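Local coordinates for SusD superfamily protein (Bacteroides fragilis, PDB 3L22) that probably binds sugars at the outer membrane as a member of the SusD family of glycan-capturing proteins, at residues L25-Y29 with E119-V123. Coordinates in Å, arbitrary orientation, origin at the centre of the assembly. Numbering follows the deposited sequence.
With ZN (zinc ion), chain B.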
loop_
_atom_site.group_PDB
_atom_site.type_symbol
_atom_site.label_atom_id
_atom_site.label_comp_id
_atom_site.label_asym_id
_atom_site.label_seq_id
_atom_site.Cartn_x
_atom_site.Cartn_y
_atom_site.Cartn_z
ATOM N N LEU A 25 17.092 7.649 -11.221
ATOM C CA LEU A 25 15.743 7.054 -11.263
ATOM C C LEU A 25 15.618 5.906 -10.264
ATOM O O LEU A 25 14.654 5.842 -9.470
ATOM C CB LEU A 25 15.401 6.538 -12.671
ATOM C CG LEU A 25 14.077 5.799 -12.889
ATOM C CD1 LEU A 25 12.950 6.621 -12.440
ATOM C CD2 LEU A 25 13.902 5.423 -14.347
ATOM N N ASN A 26 16.604 5.012 -10.263
ATOM C CA ASN A 26 16.623 3.959 -9.229
ATOM C C ASN A 26 16.664 4.501 -7.818
ATOM O O ASN A 26 16.104 3.892 -6.931
ATOM C CB ASN A 26 17.714 2.920 -9.483
ATOM C CG ASN A 26 17.352 2.021 -10.679
ATOM O OD1 ASN A 26 16.202 1.508 -10.791
ATOM N ND2 ASN A 26 18.306 1.845 -11.592
ATOM N N GLY A 27 17.279 5.654 -7.623
ATOM C CA GLY A 27 17.236 6.319 -6.308
ATOM C C GLY A 27 15.818 6.737 -5.904
ATOM O O GLY A 27 15.528 6.815 -4.716
ATOM N N LEU A 28 14.942 7.011 -6.873
ATOM C CA LEU A 28 13.534 7.331 -6.550
ATOM C C LEU A 28 12.834 6.130 -5.948
ATOM O O LEU A 28 12.149 6.238 -4.916
ATOM C CB LEU A 28 12.773 7.850 -7.796
ATOM C CG LEU A 28 13.432 9.022 -8.554
ATOM C CD1 LEU A 28 12.546 9.495 -9.744
ATOM C CD2 LEU A 28 13.723 10.193 -7.594
ATOM N N TYR A 29 13.060 4.965 -6.544
ATOM C CA TYR A 29 12.491 3.733 -6.021
ATOM C C TYR A 29 13.096 3.399 -4.649
ATOM O O TYR A 29 12.381 2.913 -3.771
ATOM C CB TYR A 29 12.715 2.556 -6.991
ATOM C CG TYR A 29 11.904 2.640 -8.242
ATOM C CD1 TYR A 29 10.558 2.358 -8.239
ATOM C CD2 TYR A 29 12.487 3.043 -9.453
ATOM C CE1 TYR A 29 9.797 2.458 -9.413
ATOM C CE2 TYR A 29 11.742 3.133 -10.613
ATOM C CZ TYR A 29 10.389 2.848 -10.583
ATOM O OH TYR A 29 9.653 2.926 -11.758
ATOM N N GLU A 119 7.719 6.939 -15.107
ATOM C CA GLU A 119 8.133 6.175 -13.922
ATOM C C GLU A 119 8.308 7.065 -12.707
ATOM O O GLU A 119 7.841 6.726 -11.612
ATOM C CB GLU A 119 9.436 5.388 -14.147
ATOM C CG GLU A 119 9.182 4.132 -14.968
ATOM C CD GLU A 119 10.395 3.184 -14.990
ATOM O OE1 GLU A 119 11.245 3.179 -14.038
ATOM O OE2 GLU A 119 10.479 2.448 -15.990
ATOM N N ALA A 120 8.957 8.204 -12.905
ATOM C CA ALA A 120 9.197 9.129 -11.803
ATOM C C ALA A 120 7.854 9.677 -11.265
ATOM O O ALA A 120 7.656 9.780 -10.062
ATOM C CB ALA A 120 10.119 10.251 -12.253
ATOM N N LYS A 121 6.938 10.021 -12.167
ATOM C CA LYS A 121 5.605 10.462 -11.768
ATOM C C LYS A 121 4.827 9.408 -10.970
ATOM O O LYS A 121 4.131 9.738 -10.011
ATOM C CB LYS A 121 4.811 10.960 -12.981
ATOM C CG LYS A 121 5.317 12.315 -13.521
ATOM C CD LYS A 121 4.357 12.823 -14.605
ATOM C CE LYS A 121 4.869 14.112 -15.199
ATOM N NZ LYS A 121 3.931 14.605 -16.245
ATOM N N PHE A 122 4.974 8.138 -11.339
ATOM C CA PHE A 122 4.372 7.039 -10.593
ATOM C C PHE A 122 4.867 7.031 -9.126
ATOM O O PHE A 122 4.065 6.909 -8.221
ATOM C CB PHE A 122 4.669 5.690 -11.244
ATOM C CG PHE A 122 4.245 4.532 -10.417
ATOM C CD1 PHE A 122 2.921 4.066 -10.483
ATOM C CD2 PHE A 122 5.120 3.941 -9.504
ATOM C CE1 PHE A 122 2.502 3.015 -9.706
ATOM C CE2 PHE A 122 4.693 2.891 -8.707
ATOM C CZ PHE A 122 3.355 2.438 -8.817
ATOM N N VAL A 123 6.179 7.167 -8.920
ATOM C CA VAL A 123 6.756 7.206 -7.583
ATOM C C VAL A 123 6.188 8.394 -6.768
ATOM O O VAL A 123 5.773 8.202 -5.633
ATOM C CB VAL A 123 8.280 7.209 -7.632
ATOM C CG1 VAL A 123 8.888 7.383 -6.252
ATOM C CG2 VAL A 123 8.782 5.899 -8.273
HETATM ZN ZN ZN B . 12.179 1.274 -15.910
HETATM O O HOH W 1 11.452 -0.232 -16.911
HETATM O O HOH W 2 13.761 2.278 -17.163
#
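Glu119 opens this contact with a carboxylate that serves two partners. Its OE2 lies 2.1 Å from the zinc ion, whose coordination is shared with two waters and His197 ND1, while Glu119 OE1 accepts a hydrogen bond from Tyr29 OH at 2.8 Å, near the plane of the phenol ring. Leu25 CD2 packs against the same oxygen, 3.5 Å from Glu119 OE1. Ala120 is small enough to let Leu28 come close: Leu28 CD1 sits 3.6 Å from Ala120 CB. One turn after Glu119, Val123 ends the contact with both methyls. Its CG2 stands over a face of the Tyr29 ring, 4.1 Å from the centroid and 24° off the normal, a CH-pi contact, and its CG1 is 4.2 Å from Leu28 CB. The local helix axes run nearly parallel, 21° apart with a closest approach of 9.9 Å, and the CA pairs Leu25–Ala120 and Leu28–Val123 both measure 6.9 Å. This is parallel packing in the alpha-helical, TPR-related part of the SusD fold. The Tyr29 ring also meets that of His197, their planes only about 10° apart, so the packing reaches the zinc ligand. Helix 79-103 meets Leu28 and Ala120 through Phe98, whereas Phe122 reaches helix 200-213 and, edge-to-face, Phe251 of strand 249-253.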